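Local coordinates for protein hydrolase, haloacid dehalogenase-like family (Streptococcus pneumoniae, PDB 2FI1) that probably hydrolyses a phosphorylated substrate at a metal-dependent site, as a member of the haloacid dehalogenase-like hydrolase family, at residues Arg147-Arg161 and Ala171-Leu184. Sequence-based numbering, arbitrary orientation.
With CA (calcium ion), chain B.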
ATOM      1  N   ARG A 147     -17.687   6.109   6.012  1.00 11.59           N
ATOM      2  CA  ARG A 147     -18.737   5.438   6.781  1.00 13.38           C
ATOM      3  C   ARG A 147     -20.073   6.166   6.654  1.00 13.77           C
ATOM      4  O   ARG A 147     -21.119   5.526   6.482  1.00 14.04           O
ATOM      5  CB  ARG A 147     -18.330   5.321   8.247  1.00 14.22           C
ATOM      6  CG  ARG A 147     -19.368   4.663   9.133  1.00 17.91           C
ATOM      7  CD  ARG A 147     -19.159   5.064  10.567  1.00 24.12           C
ATOM      8  NE  ARG A 147     -18.571   3.971  11.317  1.00 28.36           N
ATOM      9  CZ  ARG A 147     -19.262   3.068  12.010  1.00 29.98           C
ATOM     10  NH1 ARG A 147     -20.595   3.093  12.061  1.00 32.91           N
ATOM     11  NH2 ARG A 147     -18.607   2.117  12.652  1.00 30.05           N
ATOM     12  N   GLU A 148     -20.044   7.493   6.737  1.00 14.35           N
ATOM     13  CA  GLU A 148     -21.257   8.304   6.605  1.00 15.44           C
ATOM     14  C   GLU A 148     -21.775   8.314   5.170  1.00 14.18           C
ATOM     15  O   GLU A 148     -22.956   8.060   4.906  1.00 14.39           O
ATOM     16  CB  GLU A 148     -20.985   9.738   7.091  1.00 15.64           C
ATOM     17  CG  GLU A 148     -22.186  10.691   7.000  1.00 18.86           C
ATOM     18  CD  GLU A 148     -21.872  12.106   7.476  1.00 20.26           C
ATOM     19  OE1 GLU A 148     -21.124  12.266   8.468  1.00 27.63           O
ATOM     20  OE2 GLU A 148     -22.392  13.065   6.859  1.00 27.41           O
ATOM     21  N   LYS A 149     -20.892   8.585   4.219  1.00 12.92           N
ATOM     22  CA  LYS A 149     -21.311   8.743   2.832  1.00 12.39           C
ATOM     23  C   LYS A 149     -21.865   7.446   2.262  1.00 12.21           C
ATOM     24  O   LYS A 149     -22.854   7.464   1.513  1.00 13.12           O
ATOM     25  CB  LYS A 149     -20.137   9.232   1.975  1.00 12.53           C
ATOM     26  CG  LYS A 149     -20.469   9.403   0.500  1.00 12.09           C
ATOM     27  CD  LYS A 149     -19.352  10.113  -0.255  1.00 12.11           C
ATOM     28  CE  LYS A 149     -19.697  10.251  -1.723  1.00 12.25           C
ATOM     29  NZ  LYS A 149     -18.576  10.895  -2.482  1.00 12.73           N
ATOM     30  N   TYR A 150     -21.214   6.332   2.607  1.00 11.74           N
ATOM     31  CA  TYR A 150     -21.565   5.022   2.062  1.00 11.27           C
ATOM     32  C   TYR A 150     -22.335   4.169   3.066  1.00 11.47           C
ATOM     33  O   TYR A 150     -22.631   3.003   2.809  1.00 11.75           O
ATOM     34  CB  TYR A 150     -20.305   4.316   1.520  1.00 10.97           C
ATOM     35  CG  TYR A 150     -19.776   5.050   0.310  1.00 10.51           C
ATOM     36  CD1 TYR A 150     -20.397   4.924  -0.917  1.00 10.69           C
ATOM     37  CD2 TYR A 150     -18.685   5.919   0.406  1.00 10.53           C
ATOM     38  CE1 TYR A 150     -19.948   5.624  -2.024  1.00 11.11           C
ATOM     39  CE2 TYR A 150     -18.228   6.616  -0.697  1.00 10.20           C
ATOM     40  CZ  TYR A 150     -18.864   6.470  -1.907  1.00 10.11           C
ATOM     41  OH  TYR A 150     -18.458   7.151  -3.034  1.00 11.12           O
ATOM     42  N   GLN A 151     -22.698   4.773   4.192  1.00 11.61           N
ATOM     43  CA  GLN A 151     -23.573   4.131   5.175  1.00 11.79           C
ATOM     44  C   GLN A 151     -23.080   2.720   5.487  1.00 11.65           C
ATOM     45  O   GLN A 151     -23.780   1.715   5.349  1.00 11.66           O
ATOM     46  CB  GLN A 151     -25.019   4.195   4.686  1.00 12.34           C
ATOM     47  CG  GLN A 151     -25.531   5.623   4.745  1.00 13.32           C
ATOM     48  CD  GLN A 151     -26.884   5.797   4.116  1.00 14.91           C
ATOM     49  OE1 GLN A 151     -27.027   5.733   2.896  1.00 16.74           O
ATOM     50  NE2 GLN A 151     -27.894   6.047   4.951  1.00 16.21           N
ATOM     51  N   ILE A 152     -21.827   2.676   5.931  1.00 10.97           N
ATOM     52  CA  ILE A 152     -21.121   1.435   6.185  1.00 10.70           C
ATOM     53  C   ILE A 152     -21.492   0.882   7.561  1.00 11.14           C
ATOM     54  O   ILE A 152     -21.162   1.485   8.588  1.00 12.36           O
ATOM     55  CB  ILE A 152     -19.574   1.660   6.100  1.00 10.22           C
ATOM     56  CG1 ILE A 152     -19.184   2.157   4.704  1.00  9.61           C
ATOM     57  CG2 ILE A 152     -18.831   0.384   6.453  1.00 10.56           C
ATOM     58  CD1 ILE A 152     -17.698   2.453   4.534  1.00 10.48           C
ATOM     59  N   SER A 153     -22.151  -0.277   7.575  1.00 11.89           N
ATOM     60  CA  SER A 153     -22.509  -0.979   8.817  1.00 12.01           C
ATOM     61  C   SER A 153     -21.669  -2.222   9.098  1.00 12.30           C
ATOM     62  O   SER A 153     -21.641  -2.718  10.227  1.00 12.94           O
ATOM     63  CB  SER A 153     -23.972  -1.414   8.752  1.00 12.41           C
ATOM     64  OG  SER A 153     -24.176  -2.245   7.623  1.00 12.74           O
ATOM     65  N   SER A 154     -21.014  -2.752   8.067  1.00 11.90           N
ATOM     66  CA  SER A 154     -20.212  -3.964   8.192  1.00 12.55           C
ATOM     67  C   SER A 154     -18.929  -3.744   7.413  1.00 11.83           C
ATOM     68  O   SER A 154     -18.815  -4.153   6.256  1.00 12.93           O
ATOM     69  CB  SER A 154     -20.979  -5.164   7.635  1.00 13.02           C
ATOM     70  OG  SER A 154     -20.205  -6.337   7.724  1.00 16.43           O
ATOM     71  N   GLY A 155     -17.972  -3.088   8.057  1.00 10.62           N
ATOM     72  CA  GLY A 155     -16.751  -2.654   7.382  1.00  9.90           C
ATOM     73  C   GLY A 155     -15.496  -3.200   8.024  1.00  9.63           C
ATOM     74  O   GLY A 155     -15.410  -3.344   9.246  1.00 10.38           O
ATOM     75  N   LEU A 156     -14.519  -3.503   7.176  1.00  8.65           N
ATOM     76  CA  LEU A 156     -13.196  -3.934   7.613  1.00  8.66           C
ATOM     77  C   LEU A 156     -12.146  -2.981   7.038  1.00  8.51           C
ATOM     78  O   LEU A 156     -12.138  -2.702   5.839  1.00  8.58           O
ATOM     79  CB  LEU A 156     -12.918  -5.360   7.140  1.00  8.71           C
ATOM     80  CG  LEU A 156     -11.571  -5.965   7.561  1.00  8.85           C
ATOM     81  CD1 LEU A 156     -11.471  -6.138   9.066  1.00  9.22           C
ATOM     82  CD2 LEU A 156     -11.324  -7.288   6.856  1.00  9.18           C
ATOM     83  N   VAL A 157     -11.272  -2.485   7.905  1.00  8.29           N
ATOM     84  CA  VAL A 157     -10.171  -1.613   7.519  1.00  8.20           C
ATOM     85  C   VAL A 157      -8.905  -2.457   7.480  1.00  8.07           C
ATOM     86  O   VAL A 157      -8.542  -3.070   8.484  1.00  8.20           O
ATOM     87  CB  VAL A 157     -10.011  -0.465   8.535  1.00  8.69           C
ATOM     88  CG1 VAL A 157      -8.783   0.373   8.238  1.00  9.30           C
ATOM     89  CG2 VAL A 157     -11.252   0.401   8.534  1.00  8.50           C
ATOM     90  N   ILE A 158      -8.238  -2.499   6.328  1.00  7.72           N
ATOM     91  CA  ILE A 158      -7.064  -3.334   6.133  1.00  8.15           C
ATOM     92  C   ILE A 158      -5.855  -2.451   5.840  1.00  8.05           C
ATOM     93  O   ILE A 158      -5.871  -1.671   4.893  1.00  7.88           O
ATOM     94  CB  ILE A 158      -7.250  -4.317   4.955  1.00  8.04           C
ATOM     95  CG1 ILE A 158      -8.544  -5.128   5.116  1.00  9.51           C
ATOM     96  CG2 ILE A 158      -6.049  -5.236   4.863  1.00  8.22           C
ATOM     97  CD1 ILE A 158      -9.700  -4.576   4.325  1.00 12.81           C
ATOM     98  N   GLY A 159      -4.811  -2.561   6.651  1.00  7.69           N
ATOM     99  CA  GLY A 159      -3.590  -1.810   6.402  1.00  8.06           C
ATOM    100  C   GLY A 159      -2.422  -2.462   7.094  1.00  7.71           C
ATOM    101  O   GLY A 159      -2.595  -3.297   7.976  1.00  8.26           O
ATOM    102  N   ASP A 160      -1.217  -2.068   6.703  1.00  7.95           N
ATOM    103  CA  ASP A 160      -0.020  -2.721   7.221  1.00  8.51           C
ATOM    104  C   ASP A 160       0.600  -2.020   8.423  1.00  9.12           C
ATOM    105  O   ASP A 160       1.527  -2.566   9.017  1.00  9.90           O
ATOM    106  CB  ASP A 160       1.038  -2.905   6.118  1.00  8.57           C
ATOM    107  CG  ASP A 160       1.609  -1.594   5.607  1.00  9.86           C
ATOM    108  OD1 ASP A 160       0.862  -0.605   5.497  1.00 10.87           O
ATOM    109  OD2 ASP A 160       2.825  -1.556   5.294  1.00 13.37           O
ATOM    110  N   ARG A 161       0.110  -0.843   8.778  1.00  9.22           N
ATOM    111  CA  ARG A 161       0.738  -0.047   9.836  1.00 10.11           C
ATOM    112  C   ARG A 161      -0.177   0.223  11.021  1.00  9.49           C
ATOM    113  O   ARG A 161      -1.396   0.274  10.885  1.00  9.56           O
ATOM    114  CB  ARG A 161       1.207   1.295   9.268  1.00 10.66           C
ATOM    115  CG  ARG A 161       2.410   1.217   8.380  1.00 12.80           C
ATOM    116  CD  ARG A 161       2.799   2.594   7.883  1.00 16.16           C
ATOM    117  NE  ARG A 161       3.067   3.520   8.980  1.00 18.29           N
ATOM    118  CZ  ARG A 161       3.205   4.834   8.837  1.00 19.37           C
ATOM    119  NH1 ARG A 161       3.113   5.395   7.640  1.00 20.54           N
ATOM    120  NH2 ARG A 161       3.441   5.595   9.894  1.00 19.98           N
ATOM    121  N   ALA A 171     -12.760   4.993  14.046  1.00 13.44           N
ATOM    122  CA  ALA A 171     -13.929   5.156  13.195  1.00 13.42           C
ATOM    123  C   ALA A 171     -15.019   4.127  13.502  1.00 13.44           C
ATOM    124  O   ALA A 171     -16.048   4.115  12.831  1.00 13.96           O
ATOM    125  CB  ALA A 171     -13.516   5.065  11.731  1.00 13.16           C
ATOM    126  N   GLY A 172     -14.782   3.272  14.494  1.00 13.25           N
ATOM    127  CA  GLY A 172     -15.742   2.243  14.894  1.00 13.40           C
ATOM    128  C   GLY A 172     -15.796   1.022  13.995  1.00 13.59           C
ATOM    129  O   GLY A 172     -16.783   0.290  14.007  1.00 14.33           O
ATOM    130  N   LEU A 173     -14.730   0.777  13.232  1.00 13.10           N
ATOM    131  CA  LEU A 173     -14.704  -0.323  12.282  1.00 12.91           C
ATOM    132  C   LEU A 173     -13.752  -1.410  12.753  1.00 12.25           C
ATOM    133  O   LEU A 173     -12.776  -1.142  13.443  1.00 13.18           O
ATOM    134  CB  LEU A 173     -14.276   0.187  10.903  1.00 12.87           C
ATOM    135  CG  LEU A 173     -15.146   1.307  10.328  1.00 14.40           C
ATOM    136  CD1 LEU A 173     -14.462   1.977   9.152  1.00 15.42           C
ATOM    137  CD2 LEU A 173     -16.505   0.754   9.936  1.00 16.45           C
ATOM    138  N   ASP A 174     -14.034  -2.648  12.360  1.00 12.08           N
ATOM    139  CA  ASP A 174     -13.086  -3.725  12.581  1.00 10.97           C
ATOM    140  C   ASP A 174     -11.850  -3.495  11.719  1.00  9.97           C
ATOM    141  O   ASP A 174     -11.908  -2.807  10.693  1.00  9.05           O
ATOM    142  CB  ASP A 174     -13.706  -5.081  12.256  1.00 11.52           C
ATOM    143  CG  ASP A 174     -14.679  -5.560  13.324  1.00 13.01           C
ATOM    144  OD1 ASP A 174     -14.927  -4.834  14.315  1.00 15.28           O
ATOM    145  OD2 ASP A 174     -15.190  -6.685  13.157  1.00 15.81           O
ATOM    146  N   THR A 175     -10.741  -4.080  12.148  1.00  9.17           N
ATOM    147  CA  THR A 175      -9.467  -3.893  11.472  1.00  8.95           C
ATOM    148  C   THR A 175      -8.733  -5.210  11.216  1.00  9.16           C
ATOM    149  O   THR A 175      -8.971  -6.216  11.893  1.00  9.74           O
ATOM    150  CB  THR A 175      -8.546  -2.947  12.269  1.00  9.35           C
ATOM    151  OG1 THR A 175      -8.192  -3.551  13.517  1.00 10.94           O
ATOM    152  CG2 THR A 175      -9.214  -1.612  12.517  1.00  9.38           C
ATOM    153  N   HIS A 176      -7.831  -5.176  10.241  1.00  8.07           N
ATOM    154  CA  HIS A 176      -6.928  -6.273   9.977  1.00  8.29           C
ATOM    155  C   HIS A 176      -5.546  -5.709   9.699  1.00  8.04           C
ATOM    156  O   HIS A 176      -5.372  -4.889   8.812  1.00  8.01           O
ATOM    157  CB  HIS A 176      -7.399  -7.093   8.774  1.00  8.69           C
ATOM    158  CG  HIS A 176      -6.494  -8.238   8.446  1.00  8.32           C
ATOM    159  ND1 HIS A 176      -6.538  -9.432   9.131  1.00  8.70           N
ATOM    160  CD2 HIS A 176      -5.489  -8.357   7.544  1.00  8.76           C
ATOM    161  CE1 HIS A 176      -5.613 -10.244   8.647  1.00  8.03           C
ATOM    162  NE2 HIS A 176      -4.961  -9.616   7.686  1.00  8.34           N
ATOM    163  N   LEU A 177      -4.569  -6.141  10.493  1.00  7.63           N
ATOM    164  CA  LEU A 177      -3.185  -5.762  10.301  1.00  8.40           C
ATOM    165  C   LEU A 177      -2.589  -6.681   9.250  1.00  8.50           C
ATOM    166  O   LEU A 177      -2.279  -7.847   9.512  1.00  8.97           O
ATOM    167  CB  LEU A 177      -2.428  -5.871  11.626  1.00  8.33           C
ATOM    168  CG  LEU A 177      -0.955  -5.474  11.623  1.00  9.41           C
ATOM    169  CD1 LEU A 177      -0.801  -4.016  11.326  1.00 10.12           C
ATOM    170  CD2 LEU A 177      -0.350  -5.828  12.984  1.00  9.48           C
ATOM    171  N   PHE A 178      -2.461  -6.152   8.040  1.00  8.21           N
ATOM    172  CA  PHE A 178      -2.085  -6.958   6.891  1.00  8.35           C
ATOM    173  C   PHE A 178      -0.662  -7.465   6.957  1.00  9.19           C
ATOM    174  O   PHE A 178       0.267  -6.678   7.166  1.00  9.82           O
ATOM    175  CB  PHE A 178      -2.227  -6.117   5.626  1.00  8.68           C
ATOM    176  CG  PHE A 178      -1.881  -6.863   4.375  1.00  8.74           C
ATOM    177  CD1 PHE A 178      -2.823  -7.679   3.768  1.00  9.68           C
ATOM    178  CD2 PHE A 178      -0.612  -6.777   3.826  1.00 10.23           C
ATOM    179  CE1 PHE A 178      -2.500  -8.371   2.616  1.00 11.03           C
ATOM    180  CE2 PHE A 178      -0.293  -7.472   2.679  1.00 11.09           C
ATOM    181  CZ  PHE A 178      -1.238  -8.260   2.084  1.00 10.17           C
ATOM    182  N   THR A 179      -0.504  -8.771   6.751  1.00  9.02           N
ATOM    183  CA  THR A 179       0.809  -9.376   6.576  1.00  9.45           C
ATOM    184  C   THR A 179       0.938 -10.119   5.244  1.00  9.51           C
ATOM    185  O   THR A 179       1.993 -10.094   4.625  1.00 10.70           O
ATOM    186  CB  THR A 179       1.166 -10.304   7.741  1.00  9.75           C
ATOM    187  OG1 THR A 179       0.127 -11.270   7.934  1.00 10.08           O
ATOM    188  CG2 THR A 179       1.340  -9.503   9.029  1.00 11.39           C
ATOM    189  N   SER A 180      -0.126 -10.786   4.798  1.00  9.51           N
ATOM    190  CA  SER A 180      -0.139 -11.431   3.481  1.00  9.24           C
ATOM    191  C   SER A 180      -1.554 -11.634   2.977  1.00  8.79           C
ATOM    192  O   SER A 180      -2.502 -11.685   3.749  1.00  8.19           O
ATOM    193  CB  SER A 180       0.575 -12.785   3.499  1.00  9.35           C
ATOM    194  OG  SER A 180      -0.138 -13.752   4.246  1.00  9.44           O
ATOM    195  N   ILE A 181      -1.689 -11.774   1.668  1.00  9.19           N
ATOM    196  CA  ILE A 181      -2.987 -12.052   1.085  1.00  9.98           C
ATOM    197  C   ILE A 181      -3.524 -13.414   1.544  1.00  9.64           C
ATOM    198  O   ILE A 181      -4.700 -13.533   1.874  1.00  9.02           O
ATOM    199  CB  ILE A 181      -2.910 -11.966  -0.466  1.00 10.83           C
ATOM    200  CG1 ILE A 181      -2.668 -10.507  -0.913  1.00 12.14           C
ATOM    201  CG2 ILE A 181      -4.175 -12.522  -1.105  1.00 11.89           C
ATOM    202  CD1 ILE A 181      -3.830  -9.575  -0.704  1.00 12.99           C
ATOM    203  N   VAL A 182      -2.662 -14.423   1.587  1.00 10.25           N
ATOM    204  CA  VAL A 182      -3.070 -15.750   2.049  1.00 11.49           C
ATOM    205  C   VAL A 182      -3.647 -15.675   3.466  1.00 10.16           C
ATOM    206  O   VAL A 182      -4.675 -16.280   3.760  1.00 10.17           O
ATOM    207  CB  VAL A 182      -1.895 -16.785   1.987  1.00 12.50           C
ATOM    208  CG1 VAL A 182      -2.209 -18.057   2.788  1.00 15.16           C
ATOM    209  CG2 VAL A 182      -1.562 -17.139   0.539  1.00 14.70           C
ATOM    210  N   ASN A 183      -2.995 -14.920   4.345  1.00  9.75           N
ATOM    211  CA  ASN A 183      -3.483 -14.831   5.710  1.00  9.36           C
ATOM    212  C   ASN A 183      -4.807 -14.088   5.824  1.00  8.99           C
ATOM    213  O   ASN A 183      -5.658 -14.453   6.635  1.00  9.39           O
ATOM    214  CB  ASN A 183      -2.458 -14.181   6.625  1.00  9.30           C
ATOM    215  CG  ASN A 183      -2.831 -14.323   8.071  1.00  9.24           C
ATOM    216  OD1 ASN A 183      -3.027 -15.439   8.567  1.00  9.86           O
ATOM    217  ND2 ASN A 183      -2.966 -13.197   8.758  1.00  8.99           N
ATOM    218  N   LEU A 184      -4.982 -13.034   5.028  1.00  8.61           N
ATOM    219  CA  LEU A 184      -6.251 -12.325   5.007  1.00  9.00           C
ATOM    220  C   LEU A 184      -7.365 -13.245   4.499  1.00  8.77           C
ATOM    221  O   LEU A 184      -8.450 -13.274   5.064  1.00  8.81           O
ATOM    222  CB  LEU A 184      -6.141 -11.065   4.153  1.00  9.15           C
ATOM    223  CG  LEU A 184      -7.418 -10.225   4.015  1.00  9.00           C
ATOM    224  CD1 LEU A 184      -8.025  -9.899   5.347  1.00  9.32           C
ATOM    225  CD2 LEU A 184      -7.095  -8.959   3.249  1.00  9.73           C
TER
HETATM  226 CA    CA B 191       0.600   1.247   4.048  1.00 10.95          CA
HETATM  227  O   HOH W   1     -16.567  -3.465  11.613  1.00 23.60           O
HETATM  228  O   HOH W   2       1.991  -5.321   8.819  1.00 12.67           O
HETATM  229  O   HOH W   3       2.972   1.066   4.343  1.00 15.04           O
HETATM  230  O   HOH W   4      -0.059   2.414   6.016  1.00 12.12           O
HETATM  231  O   HOH W   5       0.910   3.268   2.937  1.00 14.87           O
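The imidazole of His176 meets Ile158 CG2 at its edge, near the ring plane, while Leu184 CD1 lies over the centre of one face. Phe178 has the backbone N of Ser180 over one ring face, and its CB packs 4.0 Å from Ile158 CG2. The guanidinium of Arg147 has Gly172 O at its edge, near the plane; its NE donates to Ala171 O at 2.9 Å, a bent bond tilted 29° from that plane, reached through a turn at chi3 (-105°). This ties the end of helix 141-149 to the Schellman turn at Gly172. Leu173 slides past Arg147 and crosses Val157 at about a right angle, Leu173 CD1 lying 3.6 Å from Val157 CG2.

Strands 155-159 and 174-177 pair in parallel. Val157 N donates to Asp174 O (2.9 Å) and Val157 O accepts from His176 N (2.8 Å); Gly159 N to His176 O and Phe178 N to Gly159 O (2.9 Å) continue the pairing. At the start, where Asp174 N to Gly155 O is weak, a water bridges the two atoms.

Just past its strand, Asp160 OD1 binds calcium at 2.4 Å, with Asp12 and Gly14 completing the protein ligands, as expected of a HAD-type metal site. The strands belong to a beta-alpha-beta unit crossing through helix 162-170: 174-177 is an edge strand within the chain, 155-159 pairs onward with 8-11, and Leu184 also packs on Leu90 of helix 87-96.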